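Local coordinates for protein enterotoxin SEN variant (PDB 6KRY) that probably acts as a superantigenic toxin, as other staphylococcal and streptococcal enterotoxins of its family do, at residues 33-38 against 80-85; 111-116 against 140-145. All blocks are in the same frame, centred on the assembly; numbering follows the deposited sequence.

Contact 1: residues 33-38 against 80-85; sequences DESNKI and NIDIYG
Asp33 sets its carboxylate obliquely against the CD2-CE2 side of the Tyr84 ring, with Asp33 CG 3.6 Å from Tyr84 CD2. Carboxylate and ring planes stand 62° apart; the ring's hydroxyl bonds to Gln31 on the same strand as Asp33. Asp82 projects from the same face: its OD1 reaches across to accept the backbone N-H of Asn36 at 2.9 Å, somewhat bent at 150°, and lies close to Ser35 CA. OD2 turns instead to Gln114, so the buried carboxylate is held at both oxygens. On the other face Ile83 CD1 comes up against CB and CG of Lys37, each 4.0 Å away, the two side chains crossing at about a right angle; Leu50 touches both. Between the two faces the antiparallel strands pair Glu34 with Ile83 through two nearly straight bonds, then Lys37 N with Ile81 O and Ile81 N with Lys37 O, both 2.8 Å. One residue is extra between the pairs. Asn36, with a positive phi of 57°, faces Ile81 together with Lys37, which makes this a G1 beta bulge, here in a strand pair of the N-terminal OB-fold domain.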
ATOM      1  N   ASP A  33      -4.808   1.000  -9.665  1.00 16.59           N
ATOM      2  CA  ASP A  33      -4.578   2.433  -9.824  1.00 17.74           C
ATOM      3  C   ASP A  33      -5.761   2.956 -10.664  1.00 18.58           C
ATOM      4  O   ASP A  33      -5.718   2.908 -11.909  1.00 18.89           O
ATOM      5  CB  ASP A  33      -3.208   2.665 -10.473  1.00 18.65           C
ATOM      6  CG  ASP A  33      -2.749   4.114 -10.590  1.00 23.50           C
ATOM      7  OD1 ASP A  33      -3.507   5.053 -10.159  1.00 22.70           O
ATOM      8  OD2 ASP A  33      -1.599   4.314 -11.072  1.00 25.73           O
ATOM      9  N   GLU A  34      -6.823   3.405  -9.990  1.00 16.02           N
ATOM     10  CA  GLU A  34      -8.075   3.759 -10.654  1.00 18.26           C
ATOM     11  C   GLU A  34      -8.377   5.212 -10.354  1.00 16.75           C
ATOM     12  O   GLU A  34      -8.111   5.660  -9.234  1.00 15.46           O
ATOM     13  CB  GLU A  34      -9.228   2.898 -10.146  1.00 20.53           C
ATOM     14  CG  GLU A  34      -9.096   1.441 -10.529  1.00 24.58           C
ATOM     15  CD  GLU A  34      -9.160   1.167 -12.023  1.00 29.67           C
ATOM     16  OE1 GLU A  34      -8.383   0.301 -12.503  1.00 34.20           O
ATOM     17  OE2 GLU A  34      -9.969   1.815 -12.694  1.00 28.69           O
ATOM     18  N   SER A  35      -8.917   5.936 -11.348  1.00 16.77           N
ATOM     19  CA  SER A  35      -9.200   7.387 -11.163  1.00 16.74           C
ATOM     20  C   SER A  35     -10.666   7.690 -11.461  1.00 14.12           C
ATOM     21  O   SER A  35     -11.241   7.162 -12.412  1.00 13.73           O
ATOM     22  CB  SER A  35      -8.338   8.326 -12.013  1.00 20.40           C
ATOM     23  OG  SER A  35      -7.126   7.714 -12.378  1.00 25.89           O
ATOM     24  N   ASN A  36     -11.209   8.582 -10.652  1.00 12.21           N
ATOM     25  CA  ASN A  36     -12.528   9.213 -10.854  1.00 12.46           C
ATOM     26  C   ASN A  36     -13.629   8.145 -10.951  1.00 12.56           C
ATOM     27  O   ASN A  36     -14.413   8.109 -11.893  1.00 11.07           O
ATOM     28  CB  ASN A  36     -12.540  10.152 -12.071  1.00 13.30           C
ATOM     29  CG  ASN A  36     -13.745  11.077 -12.125  1.00 13.89           C
ATOM     30  OD1 ASN A  36     -14.509  11.204 -11.154  1.00 13.02           O
ATOM     31  ND2 ASN A  36     -13.943  11.722 -13.276  1.00 17.70           N
ATOM     32  N   LYS A  37     -13.696   7.307  -9.921  1.00 11.98           N
ATOM     33  CA  LYS A  37     -14.716   6.300  -9.797  1.00 12.43           C
ATOM     34  C   LYS A  37     -15.696   6.730  -8.709  1.00 12.00           C
ATOM     35  O   LYS A  37     -15.470   7.681  -8.004  1.00 11.23           O
ATOM     36  CB  LYS A  37     -14.057   4.963  -9.463  1.00 13.40           C
ATOM     37  CG  LYS A  37     -12.928   4.542 -10.406  1.00 14.97           C
ATOM     38  CD  LYS A  37     -13.457   4.344 -11.794  1.00 16.25           C
ATOM     39  CE  LYS A  37     -12.531   3.610 -12.731  1.00 18.33           C
ATOM     40  NZ  LYS A  37     -13.056   3.648 -14.113  1.00 19.32           N
ATOM     41  N   ILE A  38     -16.800   5.990  -8.573  1.00 12.30           N
ATOM     42  CA  ILE A  38     -17.840   6.315  -7.598  1.00 13.03           C
ATOM     43  C   ILE A  38     -18.442   5.001  -7.110  1.00 12.65           C
ATOM     44  O   ILE A  38     -18.767   4.102  -7.923  1.00 13.61           O
ATOM     45  CB  ILE A  38     -18.897   7.269  -8.216  1.00 14.51           C
ATOM     46  CG1 ILE A  38     -19.944   7.730  -7.194  1.00 16.30           C
ATOM     47  CG2 ILE A  38     -19.567   6.664  -9.439  1.00 14.97           C
ATOM     48  CD1 ILE A  38     -20.706   8.991  -7.628  1.00 18.15           C
ATOM     49  N   ASN A  80     -16.831  11.119  -5.992  1.00 11.54           N
ATOM     50  CA  ASN A  80     -15.799  10.791  -6.974  1.00 11.14           C
ATOM     51  C   ASN A  80     -14.477  10.548  -6.241  1.00 10.22           C
ATOM     52  O   ASN A  80     -14.047  11.420  -5.503  1.00 10.22           O
ATOM     53  CB  ASN A  80     -15.635  11.888  -8.017  1.00 12.31           C
ATOM     54  CG  ASN A  80     -16.893  12.228  -8.797  1.00 13.08           C
ATOM     55  OD1 ASN A  80     -17.090  13.397  -9.135  1.00 19.22           O
ATOM     56  ND2 ASN A  80     -17.769  11.278  -9.058  1.00 13.21           N
ATOM     57  N   ILE A  81     -13.846   9.389  -6.460  1.00  9.91           N
ATOM     58  CA  ILE A  81     -12.665   8.975  -5.734  1.00  9.48           C
ATOM     59  C   ILE A  81     -11.624   8.402  -6.710  1.00 10.02           C
ATOM     60  O   ILE A  81     -11.941   7.905  -7.787  1.00  8.80           O
ATOM     61  CB  ILE A  81     -13.019   7.963  -4.607  1.00  9.33           C
ATOM     62  CG1 ILE A  81     -13.805   6.751  -5.126  1.00  9.14           C
ATOM     63  CG2 ILE A  81     -13.794   8.614  -3.483  1.00  9.48           C
ATOM     64  CD1 ILE A  81     -13.956   5.656  -4.061  1.00  9.11           C
ATOM     65  N   ASP A  82     -10.374   8.465  -6.270  1.00 10.61           N
ATOM     66  CA  ASP A  82      -9.254   7.689  -6.818  1.00 10.92           C
ATOM     67  C   ASP A  82      -8.921   6.561  -5.840  1.00 10.78           C
ATOM     68  O   ASP A  82      -9.131   6.673  -4.634  1.00  9.37           O
ATOM     69  CB  ASP A  82      -7.995   8.527  -7.047  1.00 12.49           C
ATOM     70  CG  ASP A  82      -8.167   9.667  -8.043  1.00 14.95           C
ATOM     71  OD1 ASP A  82      -8.966   9.506  -9.012  1.00 15.85           O
ATOM     72  OD2 ASP A  82      -7.528  10.726  -7.821  1.00 16.79           O
ATOM     73  N   ILE A  83      -8.405   5.459  -6.391  1.00 11.11           N
ATOM     74  CA  ILE A  83      -8.099   4.321  -5.588  1.00 11.74           C
ATOM     75  C   ILE A  83      -6.739   3.784  -5.991  1.00 11.56           C
ATOM     76  O   ILE A  83      -6.496   3.526  -7.168  1.00 12.82           O
ATOM     77  CB  ILE A  83      -9.179   3.232  -5.722  1.00 13.38           C
ATOM     78  CG1 ILE A  83     -10.597   3.745  -5.477  1.00 14.96           C
ATOM     79  CG2 ILE A  83      -8.854   2.082  -4.790  1.00 14.16           C
ATOM     80  CD1 ILE A  83     -11.455   3.830  -6.706  1.00 19.16           C
ATOM     81  N   TYR A  84      -5.886   3.524  -4.991  1.00 11.02           N
ATOM     82  CA  TYR A  84      -4.607   2.982  -5.249  1.00 11.77           C
ATOM     83  C   TYR A  84      -4.302   1.977  -4.140  1.00 12.03           C
ATOM     84  O   TYR A  84      -4.291   2.353  -2.994  1.00 13.79           O
ATOM     85  CB  TYR A  84      -3.499   4.051  -5.280  1.00 12.08           C
ATOM     86  CG  TYR A  84      -2.190   3.519  -5.815  1.00 13.41           C
ATOM     87  CD1 TYR A  84      -1.409   2.662  -5.050  1.00 14.76           C
ATOM     88  CD2 TYR A  84      -1.768   3.804  -7.105  1.00 14.25           C
ATOM     89  CE1 TYR A  84      -0.249   2.091  -5.559  1.00 16.97           C
ATOM     90  CE2 TYR A  84      -0.609   3.254  -7.620  1.00 16.24           C
ATOM     91  CZ  TYR A  84       0.160   2.413  -6.836  1.00 17.62           C
ATOM     92  OH  TYR A  84       1.298   1.842  -7.333  1.00 23.37           O
ATOM     93  N   GLY A  85      -3.950   0.746  -4.500  1.00 11.87           N
ATOM     94  CA  GLY A  85      -3.351  -0.144  -3.525  1.00 13.49           C
ATOM     95  C   GLY A  85      -3.255  -1.581  -3.987  1.00 13.66           C
ATOM     96  O   GLY A  85      -3.436  -1.898  -5.176  1.00 13.69           O
TER

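Contact 2: residues 111-116 against 140-145; sequences DGNQLD and KKAKVT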
ATOM      1  N   ASP A 111     -11.973  15.083  -6.775  1.00 15.44           N
ATOM      2  CA  ASP A 111     -12.206  16.470  -7.168  1.00 16.98           C
ATOM      3  C   ASP A 111     -11.246  17.359  -6.382  1.00 16.14           C
ATOM      4  O   ASP A 111     -11.224  17.295  -5.180  1.00 14.75           O
ATOM      5  CB  ASP A 111     -13.665  16.899  -6.913  1.00 19.83           C
ATOM      6  CG  ASP A 111     -14.590  16.142  -7.844  1.00 25.24           C
ATOM      7  OD1 ASP A 111     -14.432  16.309  -9.082  1.00 30.46           O
ATOM      8  OD2 ASP A 111     -15.354  15.304  -7.352  1.00 31.30           O
ATOM      9  N   GLY A 112     -10.496  18.219  -7.098  1.00 14.33           N
ATOM     10  CA  GLY A 112      -9.660  19.212  -6.467  1.00 14.04           C
ATOM     11  C   GLY A 112      -8.322  18.660  -5.998  1.00 14.15           C
ATOM     12  O   GLY A 112      -7.543  19.398  -5.380  1.00 14.96           O
ATOM     13  N   ASN A 113      -8.051  17.363  -6.245  1.00 12.51           N
ATOM     14  CA  ASN A 113      -6.853  16.718  -5.701  1.00 12.29           C
ATOM     15  C   ASN A 113      -5.849  16.381  -6.811  1.00 12.60           C
ATOM     16  O   ASN A 113      -4.739  15.851  -6.531  1.00 12.06           O
ATOM     17  CB  ASN A 113      -7.193  15.420  -4.968  1.00 12.56           C
ATOM     18  CG  ASN A 113      -6.073  14.951  -4.065  1.00 12.90           C
ATOM     19  OD1 ASN A 113      -5.509  15.757  -3.296  1.00 12.26           O
ATOM     20  ND2 ASN A 113      -5.782  13.653  -4.116  1.00 11.29           N
ATOM     21  N   GLN A 114      -6.172  16.733  -8.059  1.00 12.38           N
ATOM     22  CA  GLN A 114      -5.329  16.335  -9.154  1.00 13.73           C
ATOM     23  C   GLN A 114      -4.258  17.385  -9.443  1.00 14.81           C
ATOM     24  O   GLN A 114      -4.589  18.482  -9.870  1.00 14.06           O
ATOM     25  CB  GLN A 114      -6.190  16.136 -10.399  1.00 15.33           C
ATOM     26  CG  GLN A 114      -7.401  15.237 -10.170  1.00 15.79           C
ATOM     27  CD  GLN A 114      -6.986  13.886  -9.650  1.00 17.52           C
ATOM     28  OE1 GLN A 114      -6.110  13.228 -10.231  1.00 19.71           O
ATOM     29  NE2 GLN A 114      -7.595  13.457  -8.546  1.00 15.71           N
ATOM     30  N   LEU A 115      -2.967  17.026  -9.317  1.00 14.62           N
ATOM     31  CA  LEU A 115      -1.871  18.000  -9.622  1.00 15.51           C
ATOM     32  C   LEU A 115      -1.702  18.226 -11.134  1.00 18.26           C
ATOM     33  O   LEU A 115      -2.022  17.378 -11.972  1.00 16.36           O
ATOM     34  CB  LEU A 115      -0.563  17.495  -9.022  1.00 15.06           C
ATOM     35  CG  LEU A 115      -0.595  17.336  -7.506  1.00 14.17           C
ATOM     36  CD1 LEU A 115       0.640  16.609  -7.062  1.00 14.53           C
ATOM     37  CD2 LEU A 115      -0.721  18.703  -6.816  1.00 14.53           C
ATOM     38  N   ASP A 116      -1.141  19.385 -11.479  1.00 19.96           N
ATOM     39  CA  ASP A 116      -0.924  19.733 -12.902  1.00 25.67           C
ATOM     40  C   ASP A 116       0.287  18.956 -13.439  1.00 28.25           C
ATOM     41  O   ASP A 116       0.419  18.753 -14.626  1.00 26.24           O
ATOM     42  CB  ASP A 116      -0.788  21.254 -13.104  1.00 26.42           C
ATOM     43  CG  ASP A 116       0.345  21.954 -12.351  1.00 29.75           C
ATOM     44  OD1 ASP A 116       1.044  21.307 -11.545  1.00 31.24           O
ATOM     45  OD2 ASP A 116       0.519  23.177 -12.576  1.00 38.15           O
ATOM     46  N   LYS A 140       0.380  11.890  -8.692  1.00 14.62           N
ATOM     47  CA  LYS A 140      -0.335  12.990  -9.288  1.00 17.65           C
ATOM     48  C   LYS A 140      -1.330  13.601  -8.302  1.00 14.98           C
ATOM     49  O   LYS A 140      -2.156  14.425  -8.702  1.00 13.83           O
ATOM     50  CB  LYS A 140      -1.060  12.526 -10.553  1.00 24.53           C
ATOM     51  CG  LYS A 140      -0.236  12.676 -11.825  1.00 34.03           C
ATOM     52  CD  LYS A 140      -0.633  13.878 -12.689  1.00 38.94           C
ATOM     53  CE  LYS A 140       0.014  13.831 -14.062  1.00 43.49           C
ATOM     54  NZ  LYS A 140      -0.621  14.776 -15.010  1.00 43.55           N
ATOM     55  N   LYS A 141      -1.246  13.220  -7.034  1.00 12.98           N
ATOM     56  CA  LYS A 141      -2.247  13.547  -6.013  1.00 12.55           C
ATOM     57  C   LYS A 141      -1.660  14.485  -4.975  1.00 12.11           C
ATOM     58  O   LYS A 141      -0.545  14.252  -4.527  1.00 11.18           O
ATOM     59  CB  LYS A 141      -2.706  12.273  -5.316  1.00 13.83           C
ATOM     60  CG  LYS A 141      -3.226  11.201  -6.269  1.00 14.71           C
ATOM     61  CD  LYS A 141      -3.679   9.923  -5.590  1.00 15.25           C
ATOM     62  CE  LYS A 141      -4.301   8.973  -6.600  1.00 16.08           C
ATOM     63  NZ  LYS A 141      -4.254   7.578  -6.174  1.00 17.32           N
ATOM     64  N   ALA A 142      -2.420  15.526  -4.612  1.00 11.67           N
ATOM     65  CA  ALA A 142      -1.991  16.492  -3.580  1.00 11.86           C
ATOM     66  C   ALA A 142      -2.020  15.820  -2.203  1.00 11.00           C
ATOM     67  O   ALA A 142      -1.064  15.899  -1.447  1.00 13.07           O
ATOM     68  CB  ALA A 142      -2.831  17.745  -3.613  1.00 11.79           C
ATOM     69  N   LYS A 143      -3.140  15.152  -1.910  1.00 10.90           N
ATOM     70  CA  LYS A 143      -3.330  14.240  -0.821  1.00 10.98           C
ATOM     71  C   LYS A 143      -3.182  12.825  -1.370  1.00 10.41           C
ATOM     72  O   LYS A 143      -3.896  12.477  -2.302  1.00  9.96           O
ATOM     73  CB  LYS A 143      -4.732  14.346  -0.212  1.00 12.08           C
ATOM     74  CG  LYS A 143      -5.007  15.620   0.568  1.00 13.57           C
ATOM     75  CD  LYS A 143      -6.275  15.534   1.368  1.00 15.16           C
ATOM     76  CE  LYS A 143      -6.498  16.848   2.070  1.00 17.19           C
ATOM     77  NZ  LYS A 143      -7.748  16.862   2.863  1.00 18.30           N
ATOM     78  N   VAL A 144      -2.313  12.027  -0.733  1.00  8.68           N
ATOM     79  CA  VAL A 144      -1.936  10.691  -1.217  1.00  8.70           C
ATOM     80  C   VAL A 144      -1.970   9.731  -0.031  1.00  8.45           C
ATOM     81  O   VAL A 144      -1.658  10.122   1.098  1.00  7.99           O
ATOM     82  CB  VAL A 144      -0.571  10.711  -1.937  1.00  8.50           C
ATOM     83  CG1 VAL A 144       0.588  11.015  -1.000  1.00  9.23           C
ATOM     84  CG2 VAL A 144      -0.275   9.430  -2.697  1.00  9.22           C
ATOM     85  N   THR A 145      -2.413   8.498  -0.268  1.00  8.18           N
ATOM     86  CA  THR A 145      -2.393   7.540   0.835  1.00  8.54           C
ATOM     87  C   THR A 145      -0.960   7.056   1.077  1.00  8.75           C
ATOM     88  O   THR A 145      -0.138   6.941   0.147  1.00  8.50           O
ATOM     89  CB  THR A 145      -3.304   6.330   0.657  1.00  8.62           C
ATOM     90  OG1 THR A 145      -2.806   5.585  -0.449  1.00 10.61           O
ATOM     91  CG2 THR A 145      -4.752   6.765   0.509  1.00  8.69           C
TER
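Asn113 grips Lys143 with both ends of its carboxamide. Its OD1 takes the backbone N-H of Lys143 at 2.8 Å, in the amide plane and on a lone pair, while its ND2 gives a nearly straight 174° bond to Lys143 O, 2.9 Å away. That acceptor lies only 5° out of the Asn113 amide plane, so the two bonds fix the rotation of the group. The amide reaches this position with CG anti to the backbone N (chi1 -163°), and it ends up beside CB of Ala142 and CB of Lys143.

Backbone bonds continue the pairing. Ala142 N donates to Asn113 O at 3.0 Å, and Leu115 N to Lys140 O at 2.8 Å; between these bonds Gln114 and Lys141 form an antiparallel non-hydrogen-bonded pair. The CA of Lys141 adds a C-H...O contact to Asn113 O. Outside the two segments, Ser215 OG is hydrogen-bonded to the carbonyl oxygens of both Lys141 and Ala142.

The apolar part belongs to Leu115, whose CB and CG sit close to the Lys140 carbonyl oxygen. Its methyls divide the work: CD1 lies 3.7 Å from Lys141 O, and CD2 meets the methyl of Ala142 at 4.0 Å.

Charge enters through Lys141. Its CB passes 3.6 Å from Asn113 ND2, and the chain, extended beyond CG, carries NZ to a salt bridge with Glu148 of helix 146-161.

The chemistry is therefore mainly polar: a buried asparagine amide imitates a backbone peptide, giving and accepting one bond each with Lys143, and extends the strand-like pairing beyond the short backbone match.

Going from the N terminus, contact 1 closes first: strand 31-37 meets strand 81-84 after an excursion through strands 47-55 and 60-66 and helix 70-76. The chain then runs through strand 100-109 before contact 2 opens, and 140-145 returns to 111-116 after the long strands 114-127 and 130-139. The two loops stand in series, neither nested nor crossed, with centres about 11 Å apart. Contact 1 ties strands within the OB-fold domain; contact 2 joins the segment following that domain's strand 100-109 to 140-145, the lead-in of helix 146-161 in the beta-grasp part of the chain. Lys141 packs against Asp82 and Tyr84, and the Asp82-Gln114 bond bridges the contacts beside it.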